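Local coordinates for pngf-ii (Elizabethkingia meningoseptica, PDB 4R4X), which probably cleaves the amide bond that joins N-linked glycans to asparagine side chains of glycoproteins, as a bacterial peptide:N-glycosidase, at residues A[249-254]-A[298-303]; A[215-220]-A[346-351]; A[326-331]-A[491-496]; A[232-237]-A[330-335]. One frame throughout, in Å; residues are numbered along the deposited sequence.

Contact 1. Residues A[249-254]-A[298-303]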
# COMPACT_ATOMS: atom_id res chain seq x y z
N GLY A 249 11.27 -5.22 14.10
CA GLY A 249 10.60 -3.98 13.75
C GLY A 249 9.08 -4.04 13.88
O GLY A 249 8.44 -5.10 13.79
N ASP A 250 8.49 -2.87 14.12
CA ASP A 250 7.04 -2.71 14.14
C ASP A 250 6.71 -1.35 13.59
O ASP A 250 7.39 -0.37 13.90
CB ASP A 250 6.50 -2.75 15.57
CG ASP A 250 5.78 -4.04 15.93
OD1 ASP A 250 5.45 -4.87 15.06
OD2 ASP A 250 5.52 -4.22 17.14
N VAL A 251 5.65 -1.29 12.81
CA VAL A 251 4.91 -0.06 12.56
C VAL A 251 3.66 -0.21 13.40
O VAL A 251 2.96 -1.24 13.32
CB VAL A 251 4.55 0.11 11.09
CG1 VAL A 251 3.77 1.40 10.88
CG2 VAL A 251 5.81 0.09 10.24
N PHE A 252 3.41 0.78 14.25
CA PHE A 252 2.37 0.69 15.25
C PHE A 252 1.57 1.97 15.32
O PHE A 252 2.03 3.03 14.86
CB PHE A 252 2.96 0.36 16.64
CG PHE A 252 3.91 1.40 17.18
CD1 PHE A 252 5.26 1.36 16.90
CD2 PHE A 252 3.43 2.42 18.01
CE1 PHE A 252 6.13 2.32 17.40
CE2 PHE A 252 4.30 3.37 18.53
CZ PHE A 252 5.66 3.34 18.21
N ILE A 253 0.37 1.85 15.84
CA ILE A 253 -0.45 2.99 16.23
C ILE A 253 -0.79 2.85 17.71
O ILE A 253 -0.71 1.75 18.29
CB ILE A 253 -1.73 3.15 15.37
CG1 ILE A 253 -2.63 1.92 15.47
CG2 ILE A 253 -1.37 3.41 13.91
CD1 ILE A 253 -3.99 2.07 14.82
N ILE A 254 -1.17 3.97 18.33
CA ILE A 254 -1.43 4.00 19.75
C ILE A 254 -2.91 4.30 20.00
O ILE A 254 -3.35 5.45 19.84
CB ILE A 254 -0.53 5.03 20.47
CG1 ILE A 254 0.94 4.67 20.28
CG2 ILE A 254 -0.87 5.08 21.95
CD1 ILE A 254 1.92 5.69 20.78
N GLU A 298 -0.09 -3.21 16.46
CA GLU A 298 0.91 -3.41 15.39
C GLU A 298 0.25 -3.35 14.02
O GLU A 298 -0.53 -4.26 13.65
CB GLU A 298 1.58 -4.78 15.53
CG GLU A 298 2.23 -4.99 16.85
CD GLU A 298 2.87 -6.36 16.99
OE1 GLU A 298 2.22 -7.38 16.66
OE2 GLU A 298 4.03 -6.41 17.44
N LEU A 299 0.50 -2.30 13.25
CA LEU A 299 0.04 -2.30 11.85
C LEU A 299 0.76 -3.38 11.04
O LEU A 299 0.14 -4.06 10.23
CB LEU A 299 0.26 -0.95 11.17
CG LEU A 299 -0.42 0.28 11.77
CD1 LEU A 299 -0.27 1.45 10.79
CD2 LEU A 299 -1.91 -0.01 12.04
N MSE A 300 2.06 -3.52 11.28
CA MSE A 300 2.94 -4.41 10.49
C MSE A 300 4.09 -4.81 11.36
O MSE A 300 4.80 -3.95 11.87
CB MSE A 300 3.49 -3.68 9.24
CG MSE A 300 4.52 -4.48 8.44
SE MSE A 300 5.83 -3.33 7.50
CE MSE A 300 4.63 -1.90 6.88
N ARG A 301 4.30 -6.12 11.55
CA ARG A 301 5.47 -6.65 12.22
C ARG A 301 6.42 -7.11 11.13
O ARG A 301 6.02 -7.84 10.20
CB ARG A 301 5.09 -7.82 13.15
CG ARG A 301 6.27 -8.62 13.71
CD ARG A 301 6.57 -8.39 15.18
NE ARG A 301 5.41 -8.51 16.06
CZ ARG A 301 4.96 -9.62 16.68
NH1 ARG A 301 5.55 -10.80 16.53
NH2 ARG A 301 3.86 -9.53 17.43
N PHE A 302 7.67 -6.63 11.20
CA PHE A 302 8.66 -6.93 10.17
C PHE A 302 10.02 -7.16 10.82
O PHE A 302 10.26 -6.79 11.98
CB PHE A 302 8.74 -5.82 9.10
CG PHE A 302 9.29 -4.50 9.60
CD1 PHE A 302 8.47 -3.58 10.26
CD2 PHE A 302 10.63 -4.15 9.40
CE1 PHE A 302 8.97 -2.37 10.73
CE2 PHE A 302 11.15 -2.94 9.87
CZ PHE A 302 10.32 -2.05 10.53
N PHE A 303 10.90 -7.80 10.06
CA PHE A 303 12.25 -8.02 10.53
C PHE A 303 13.21 -7.49 9.51
O PHE A 303 13.07 -7.78 8.33
CB PHE A 303 12.44 -9.50 10.82
CG PHE A 303 11.62 -9.95 11.98
CD1 PHE A 303 10.29 -10.27 11.80
CD2 PHE A 303 12.14 -9.89 13.26
CE1 PHE A 303 9.47 -10.59 12.88
CE2 PHE A 303 11.34 -10.24 14.35
CZ PHE A 303 10.00 -10.56 14.16

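Contact 2. Residues A[215-220]-A[346-351]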
# COMPACT_ATOMS: atom_id res chain seq x y z
N THR A 215 15.40 4.46 19.00
CA THR A 215 14.86 3.24 18.39
C THR A 215 13.37 3.33 18.05
O THR A 215 12.84 2.47 17.35
CB THR A 215 15.11 2.03 19.30
OG1 THR A 215 14.50 2.24 20.57
CG2 THR A 215 16.59 1.79 19.47
N ILE A 216 12.71 4.37 18.54
CA ILE A 216 11.28 4.60 18.28
C ILE A 216 11.09 6.02 17.76
O ILE A 216 11.56 6.98 18.39
CB ILE A 216 10.46 4.46 19.57
CG1 ILE A 216 10.73 3.12 20.26
CG2 ILE A 216 8.97 4.62 19.28
CD1 ILE A 216 10.36 3.12 21.74
N ILE A 217 10.46 6.15 16.60
CA ILE A 217 10.06 7.45 16.07
C ILE A 217 8.53 7.50 15.95
O ILE A 217 7.88 6.54 15.50
CB ILE A 217 10.74 7.78 14.72
CG1 ILE A 217 10.44 6.73 13.65
CG2 ILE A 217 12.26 7.89 14.91
CD1 ILE A 217 11.14 6.99 12.33
N LEU A 218 7.95 8.66 16.28
CA LEU A 218 6.49 8.78 16.42
C LEU A 218 6.01 10.14 15.93
O LEU A 218 6.68 11.13 16.16
CB LEU A 218 6.13 8.64 17.90
CG LEU A 218 4.65 8.44 18.21
CD1 LEU A 218 4.27 7.01 17.89
CD2 LEU A 218 4.31 8.70 19.67
N LYS A 219 4.86 10.19 15.27
CA LYS A 219 4.24 11.47 14.97
C LYS A 219 2.73 11.36 14.98
O LYS A 219 2.16 10.26 15.04
CB LYS A 219 4.73 12.03 13.63
CG LYS A 219 4.36 11.24 12.41
CD LYS A 219 4.41 12.06 11.11
CE LYS A 219 5.70 12.82 10.92
NZ LYS A 219 5.75 13.52 9.61
N LYS A 220 2.08 12.52 14.95
CA LYS A 220 0.64 12.59 14.82
C LYS A 220 0.32 12.80 13.35
O LYS A 220 0.96 13.63 12.67
CB LYS A 220 0.05 13.75 15.63
CG LYS A 220 0.12 13.58 17.13
CD LYS A 220 -0.73 14.61 17.88
CE LYS A 220 -0.34 16.04 17.51
NZ LYS A 220 -0.65 17.04 18.57
N ILE A 346 1.18 7.50 15.25
CA ILE A 346 1.75 6.41 14.44
C ILE A 346 3.28 6.42 14.54
O ILE A 346 3.92 7.48 14.50
CB ILE A 346 1.26 6.46 12.97
CG1 ILE A 346 1.93 5.36 12.12
CG2 ILE A 346 1.52 7.81 12.33
CD1 ILE A 346 1.18 5.06 10.84
N GLY A 347 3.85 5.23 14.71
CA GLY A 347 5.29 5.13 14.93
C GLY A 347 5.95 3.96 14.26
O GLY A 347 5.30 3.06 13.72
N ALA A 348 7.27 3.99 14.28
CA ALA A 348 8.05 2.89 13.79
C ALA A 348 9.12 2.59 14.83
O ALA A 348 9.63 3.51 15.47
CB ALA A 348 8.67 3.24 12.46
N PHE A 349 9.40 1.31 15.03
CA PHE A 349 10.39 0.82 15.97
C PHE A 349 11.31 -0.13 15.24
O PHE A 349 10.85 -0.99 14.49
CB PHE A 349 9.70 0.08 17.13
CG PHE A 349 10.59 -0.85 17.93
CD1 PHE A 349 11.53 -0.35 18.82
CD2 PHE A 349 10.43 -2.23 17.84
CE1 PHE A 349 12.32 -1.21 19.57
CE2 PHE A 349 11.21 -3.09 18.60
CZ PHE A 349 12.15 -2.59 19.47
N ILE A 350 12.62 0.04 15.43
CA ILE A 350 13.59 -1.01 15.11
C ILE A 350 14.55 -1.12 16.30
O ILE A 350 15.34 -0.21 16.57
CB ILE A 350 14.37 -0.72 13.81
CG1 ILE A 350 13.41 -0.59 12.61
CG2 ILE A 350 15.37 -1.86 13.56
CD1 ILE A 350 14.06 -0.10 11.33
N GLY A 351 14.45 -2.23 17.03
CA GLY A 351 15.29 -2.44 18.18
C GLY A 351 16.72 -2.68 17.74
O GLY A 351 17.00 -3.69 17.11

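Contact 3. Residues A[326-331]-A[491-496]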
# COMPACT_ATOMS: atom_id res chain seq x y z
N THR A 326 14.96 -2.68 1.51
CA THR A 326 13.93 -3.65 1.75
C THR A 326 12.59 -2.97 1.78
O THR A 326 12.42 -2.03 2.55
CB THR A 326 14.04 -4.34 3.11
OG1 THR A 326 15.42 -4.50 3.45
CG2 THR A 326 13.31 -5.67 3.08
N PRO A 327 11.65 -3.42 0.93
CA PRO A 327 10.30 -2.92 0.99
C PRO A 327 9.38 -3.88 1.74
O PRO A 327 9.53 -5.11 1.61
CB PRO A 327 9.90 -2.88 -0.47
CG PRO A 327 10.62 -4.07 -1.06
CD PRO A 327 11.84 -4.31 -0.22
N TYR A 328 8.45 -3.30 2.49
CA TYR A 328 7.43 -4.04 3.22
C TYR A 328 6.10 -3.34 3.03
O TYR A 328 5.97 -2.15 3.32
CB TYR A 328 7.73 -4.08 4.71
CG TYR A 328 9.13 -4.49 5.15
CD1 TYR A 328 10.16 -3.56 5.20
CD2 TYR A 328 9.39 -5.79 5.58
CE1 TYR A 328 11.42 -3.91 5.66
CE2 TYR A 328 10.66 -6.15 6.03
CZ TYR A 328 11.66 -5.20 6.07
OH TYR A 328 12.92 -5.52 6.54
N ARG A 329 5.09 -4.07 2.58
CA ARG A 329 3.78 -3.47 2.42
C ARG A 329 2.72 -4.46 2.88
O ARG A 329 2.67 -5.61 2.41
CB ARG A 329 3.53 -3.04 0.97
CG ARG A 329 2.28 -2.16 0.78
CD ARG A 329 2.11 -1.71 -0.67
NE ARG A 329 1.12 -0.63 -0.83
CZ ARG A 329 0.55 -0.27 -1.99
NH1 ARG A 329 0.84 -0.92 -3.12
NH2 ARG A 329 -0.33 0.73 -2.03
N GLN A 330 1.86 -3.98 3.78
CA GLN A 330 0.79 -4.80 4.34
C GLN A 330 -0.59 -4.15 4.15
O GLN A 330 -0.78 -2.94 4.35
CB GLN A 330 1.03 -4.99 5.83
CG GLN A 330 -0.04 -5.88 6.48
CD GLN A 330 0.41 -6.56 7.74
OE1 GLN A 330 -0.33 -6.66 8.75
NE2 GLN A 330 1.60 -7.04 7.72
N ASP A 331 -1.55 -4.98 3.78
CA ASP A 331 -2.97 -4.64 3.71
C ASP A 331 -3.47 -4.55 5.15
O ASP A 331 -3.33 -5.51 5.91
CB ASP A 331 -3.67 -5.74 2.94
CG ASP A 331 -5.17 -5.52 2.75
OD1 ASP A 331 -5.78 -4.63 3.40
OD2 ASP A 331 -5.74 -6.29 1.94
N GLY A 491 14.20 -9.77 6.65
CA GLY A 491 13.90 -9.06 5.41
C GLY A 491 12.44 -9.11 5.00
O GLY A 491 12.07 -8.66 3.92
N THR A 492 11.58 -9.66 5.86
CA THR A 492 10.18 -9.86 5.51
C THR A 492 9.21 -9.50 6.64
O THR A 492 9.56 -9.44 7.84
CB THR A 492 9.85 -11.32 5.03
OG1 THR A 492 9.98 -12.26 6.12
CG2 THR A 492 10.74 -11.76 3.85
N ILE A 493 7.96 -9.29 6.23
CA ILE A 493 6.81 -9.18 7.16
C ILE A 493 6.39 -10.53 7.73
O ILE A 493 6.43 -11.53 7.03
CB ILE A 493 5.60 -8.66 6.40
CG1 ILE A 493 5.84 -7.22 5.99
CG2 ILE A 493 4.29 -8.78 7.22
CD1 ILE A 493 4.86 -6.70 4.97
N THR A 494 5.95 -10.55 8.98
CA THR A 494 5.25 -11.71 9.53
C THR A 494 3.75 -11.46 9.41
O THR A 494 3.22 -10.52 10.01
CB THR A 494 5.67 -11.96 10.99
OG1 THR A 494 7.02 -12.43 11.01
CG2 THR A 494 4.75 -12.98 11.66
N ASN A 495 3.08 -12.29 8.62
CA ASN A 495 1.63 -12.18 8.39
C ASN A 495 0.80 -12.36 9.66
O ASN A 495 1.09 -13.27 10.41
CB ASN A 495 1.19 -13.29 7.44
CG ASN A 495 1.28 -12.88 5.98
OD1 ASN A 495 2.31 -13.03 5.33
ND2 ASN A 495 0.21 -12.36 5.47
N PRO A 496 -0.23 -11.52 9.87
CA PRO A 496 -1.21 -11.91 10.89
C PRO A 496 -1.97 -13.15 10.47
O PRO A 496 -2.11 -13.39 9.27
CB PRO A 496 -2.20 -10.74 10.94
CG PRO A 496 -1.48 -9.60 10.28
CD PRO A 496 -0.48 -10.18 9.33
O HOH W 1 9.86 -7.69 2.43

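Contact 4. Residues A[232-237]-A[330-335]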
# COMPACT_ATOMS: atom_id res chain seq x y z
N ILE A 232 -6.96 -0.20 2.60
CA ILE A 232 -5.89 0.55 3.26
C ILE A 232 -4.63 -0.30 3.35
O ILE A 232 -4.69 -1.47 3.77
CB ILE A 232 -6.26 0.96 4.69
CG1 ILE A 232 -7.67 1.52 4.81
CG2 ILE A 232 -5.26 1.98 5.19
CD1 ILE A 232 -8.18 1.56 6.24
N PHE A 233 -3.51 0.29 2.96
CA PHE A 233 -2.23 -0.38 2.98
C PHE A 233 -1.21 0.53 3.67
O PHE A 233 -1.33 1.76 3.66
CB PHE A 233 -1.73 -0.66 1.55
CG PHE A 233 -2.47 -1.74 0.82
CD1 PHE A 233 -3.72 -1.52 0.32
CD2 PHE A 233 -1.86 -2.99 0.59
CE1 PHE A 233 -4.39 -2.52 -0.37
CE2 PHE A 233 -2.54 -4.00 -0.09
CZ PHE A 233 -3.81 -3.76 -0.56
N VAL A 234 -0.20 -0.10 4.27
CA VAL A 234 0.91 0.61 4.86
C VAL A 234 2.16 0.11 4.19
O VAL A 234 2.33 -1.10 4.03
CB VAL A 234 0.98 0.41 6.39
CG1 VAL A 234 1.03 -1.07 6.78
CG2 VAL A 234 2.16 1.16 6.97
N GLU A 235 3.03 1.06 3.79
CA GLU A 235 4.28 0.73 3.09
C GLU A 235 5.51 1.36 3.73
O GLU A 235 5.59 2.57 3.93
CB GLU A 235 4.22 1.13 1.62
CG GLU A 235 5.43 0.63 0.80
CD GLU A 235 5.23 0.84 -0.70
OE1 GLU A 235 5.56 -0.06 -1.49
OE2 GLU A 235 4.76 1.92 -1.09
N LEU A 236 6.49 0.50 4.03
CA LEU A 236 7.73 0.91 4.66
C LEU A 236 8.89 0.49 3.77
O LEU A 236 8.86 -0.62 3.18
CB LEU A 236 7.86 0.25 6.04
CG LEU A 236 9.13 0.68 6.80
CD1 LEU A 236 8.85 0.99 8.26
CD2 LEU A 236 10.22 -0.36 6.69
N LYS A 237 9.89 1.36 3.66
CA LYS A 237 11.13 1.04 2.95
C LYS A 237 12.26 1.21 3.95
O LYS A 237 12.23 2.12 4.75
CB LYS A 237 11.35 1.98 1.76
CG LYS A 237 10.23 2.09 0.75
CD LYS A 237 9.92 0.79 0.03
CE LYS A 237 8.79 0.99 -0.99
NZ LYS A 237 9.22 1.90 -2.10
N GLN A 330 1.86 -3.98 3.78
CA GLN A 330 0.79 -4.80 4.34
C GLN A 330 -0.59 -4.15 4.15
O GLN A 330 -0.78 -2.94 4.35
CB GLN A 330 1.03 -4.99 5.83
CG GLN A 330 -0.04 -5.88 6.48
CD GLN A 330 0.41 -6.56 7.74
OE1 GLN A 330 -0.33 -6.66 8.75
NE2 GLN A 330 1.60 -7.04 7.72
N ASP A 331 -1.55 -4.98 3.78
CA ASP A 331 -2.97 -4.64 3.71
C ASP A 331 -3.47 -4.55 5.15
O ASP A 331 -3.33 -5.51 5.91
CB ASP A 331 -3.67 -5.74 2.94
CG ASP A 331 -5.17 -5.52 2.75
OD1 ASP A 331 -5.78 -4.63 3.40
OD2 ASP A 331 -5.74 -6.29 1.94
N ILE A 332 -4.00 -3.41 5.54
CA ILE A 332 -4.52 -3.23 6.90
C ILE A 332 -6.00 -2.79 6.89
O ILE A 332 -6.46 -2.13 7.83
CB ILE A 332 -3.67 -2.20 7.68
CG1 ILE A 332 -3.45 -0.92 6.88
CG2 ILE A 332 -2.32 -2.79 8.07
CD1 ILE A 332 -2.86 0.19 7.74
N THR A 333 -6.74 -3.23 5.88
CA THR A 333 -8.15 -2.82 5.64
C THR A 333 -9.04 -3.08 6.85
O THR A 333 -9.89 -2.25 7.20
CB THR A 333 -8.70 -3.52 4.36
OG1 THR A 333 -7.93 -3.07 3.23
CG2 THR A 333 -10.18 -3.25 4.13
N GLU A 334 -8.80 -4.20 7.54
CA GLU A 334 -9.55 -4.53 8.76
C GLU A 334 -9.37 -3.56 9.96
O GLU A 334 -10.16 -3.60 10.91
CB GLU A 334 -9.26 -6.00 9.19
CG GLU A 334 -7.98 -6.23 9.99
CD GLU A 334 -6.70 -6.35 9.15
OE1 GLU A 334 -6.69 -5.92 7.98
OE2 GLU A 334 -5.70 -6.87 9.68
N LEU A 335 -8.35 -2.71 9.94
CA LEU A 335 -8.16 -1.73 11.02
C LEU A 335 -8.80 -0.37 10.73
O LEU A 335 -8.64 0.59 11.50
CB LEU A 335 -6.66 -1.56 11.32
CG LEU A 335 -5.93 -2.84 11.74
CD1 LEU A 335 -4.44 -2.61 11.89
CD2 LEU A 335 -6.55 -3.37 13.03

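Contact 1. Residues A[249-254]-A[298-303]
Residues 249-254 and 298-303 pair as antiparallel strands whose axes approach to 4.7 Å, with a classic beta bulge where Leu299 and Met300 (modelled as selenomethionine) together face Val251. Val251 O takes a good bond from Met300 N (3.2 Å) and a weak one from Leu299 N. The extra residue turns Leu299 toward the partner strand, where its branched end fits Val251 CG1 and, at about a right angle, Ile253 CG2 (CD1 to CG2, 3.8 Å). Gly249, having no side chain, can lie over the face of the Phe302 ring, offset toward the rim: CA is 3.8 Å from its centroid, a CH-pi contact. On the other side of the sheet Asp250, Glu298 and Arg301 form a charged cluster. Arg301 bends at chi2 and chi3 and grips Glu298 side-on, NH2 to OE1 at 2.8 Å and NE to OE2 at 2.9 Å. Asp250 OD1 makes a long salt bridge to Arg301 NE (3.8 Å). Asp250 OD2 comes 2.7 Å from Glu298 OE2, the carboxylate planes 80° apart. Ser531 and Thr386 also bond to Glu298. The buried arginine probably offsets the negative charge of this acid pair, and its double grip fixes the Glu298 carboxylate.

Contact 2. Residues A[215-220]-A[346-351]
Ile216 lays CG1 against the Phe349 ring, meeting CD1 at 3.8 Å in an oblique approach. Phe349 has CG anti to its backbone N (chi1 161°), which turns CG away from the partner strand and makes CD1 the ring atom nearest Ile216 CG1. The same CD1 also comes 3.4 Å from Thr215 O, a carbonyl already bonded to Ile350 N. Further along this face Leu218 is opposite Gly347. With no side chain on the glycine, the CA atoms of this non-hydrogen-bonded pair come to 4.1 Å, and Leu218 CD1 folds across the glycine backbone, 3.7 Å from Gly347 CA. These strands, 216-222 and 343-350, are antiparallel neighbours in the nine-stranded sheet of the PNGase F-like part of the chain, consistent with the beta-sandwich of PNGase F. Ile217 and Ala348 form a hydrogen-bonded pair, Ala348 N to Ile217 O at 2.9 Å, and Lys219 and Ile346 repeat the pattern. On the face opposite Phe349, Ile217 CG1 reaches Ala348 CB at 4.1 Å; the small methyl suits a place beneath the strand 358-367, whose Ile360 also packs on it. Ile217 meanwhile leans on Phe191 and Ile196. Lys219, beside them, begins on this apolar side but carries its NZ to Val190 O. At the other end Thr215 and Ile216 share Phe211 in a classic bulge, and Thr215 OG1 bonds to Gly212 O.

Contact 3. Residues A[326-331]-A[491-496]
Tyr328 presents the edge of its ring to the backbone of Thr492 and Ile493. CD2 packs on Ile493 CG1 at 3.8 Å, and CE2 comes 3.6 Å from Gly491 O, which lies oblique to the ring. The Tyr328 and Ile493 side chains slide past each other in opposite directions. Ile493 CG1, anti to the carbonyl carbon (chi1 -68°), meets Tyr328, and the extended chain beyond it sets CD1 3.5 Å from Arg329 O. At one end Thr326 turns its methyl to the partner, CG2 to Gly491 O at 3.3 Å, while its hydroxyl is bonded to Gln238. At the other end the extended Gln330 side chain and the compact Pro496 ring meet tip to tip. One water bridges the backbones, donating to Pro327 O at 2.7 Å and to Gly491 O at 2.8 Å.

A second shell sets these groups. The Tyr328 hydroxyl bonds to Phe303 O, and its ring meets that of Phe302 at about 50°. Gly491 and Thr492 both face Phe303 in a G1 beta bulge; the positive phi of Gly491 is one that glycine accepts readily. Cys489 O and Arg458 hold the Thr492 hydroxyl, and Arg458 also holds Ile493 O. The segments' end-to-end directions differ by about 10°, but they belong to different sheets, the four-stranded one with strand 326-331 and the nine-stranded one with strand 493-504, so this is packing between layers of a sandwich. No direct hydrogen bond joins the segments; close packing and a water between two carbonyls do the joining.

Contact 4. Residues A[232-237]-A[330-335]
Phe233 has CG anti to its carbonyl carbon (chi1 -72°) and Asp331 has CG anti to its backbone N (chi1 -179°), and these two settings bring the carboxylate over the ring. They stack with planes 23° apart, and Asp331 CA sits over the ring face, 4.1 Å from the centroid, as a CH-pi contact. The pairing is the antiparallel meeting of strand 231-240 with the edge strand 326-331 of a four-stranded sheet, which ends here in an Asx turn. Val234 and Gln330 make the hydrogen-bonded pair, Val234 N to Gln330 O at 2.9 Å. Val234 CG1 rests on Ile332 CG2. Ile332 N continues the ladder one step beyond the strand, to Ile232 O at 2.7 Å, while the two isoleucine side chains cross at about a right angle, CG1 of Ile332 3.8 Å from CG2 of Ile232. Two beta-branched isoleucines suit this buried side, where Val234 also faces Met300 of the opposite sheet; Phe233 and Asp331 occupy the more exposed one. Past the turn, residues 333-335 wind into a 3-10 segment, and Glu334 reaches Arg422 in a salt bridge. Aspartate and threonine suit the corner because each carries an oxygen close to the backbone: Asp331 OD1 accepts from Thr333 N at 3.0 Å and from Thr333 OG1 at 2.7 Å, and Thr333 OG1 in turn accepts from Ile232 N at 3.1 Å.

How the contacts relate
Contacts 1 and 2 are neighbouring ladders of one nine-stranded sheet, joined where strand 248-253 bonds to strand 343-350; contact 4 is a ladder of the smaller sheet, and contact 3 packs the two sheets together. Contacts 3 and 4 hold the same strand, 326-331, sharing Gln330 and Asp331. Met300 lies between layers, touching Tyr328 and Val234. Contact 1 is buried throughout and contact 2 nearly so, Lys219 being partly exposed, yet contact 1 hides a charged cluster where contact 2 is almost wholly apolar. Contacts 3 and 4 are mostly buried but reach the surface at Arg329 and Asp331. Contact 3 relies on side-chain packing and one water, in contrast to the backbone bonds of the other three.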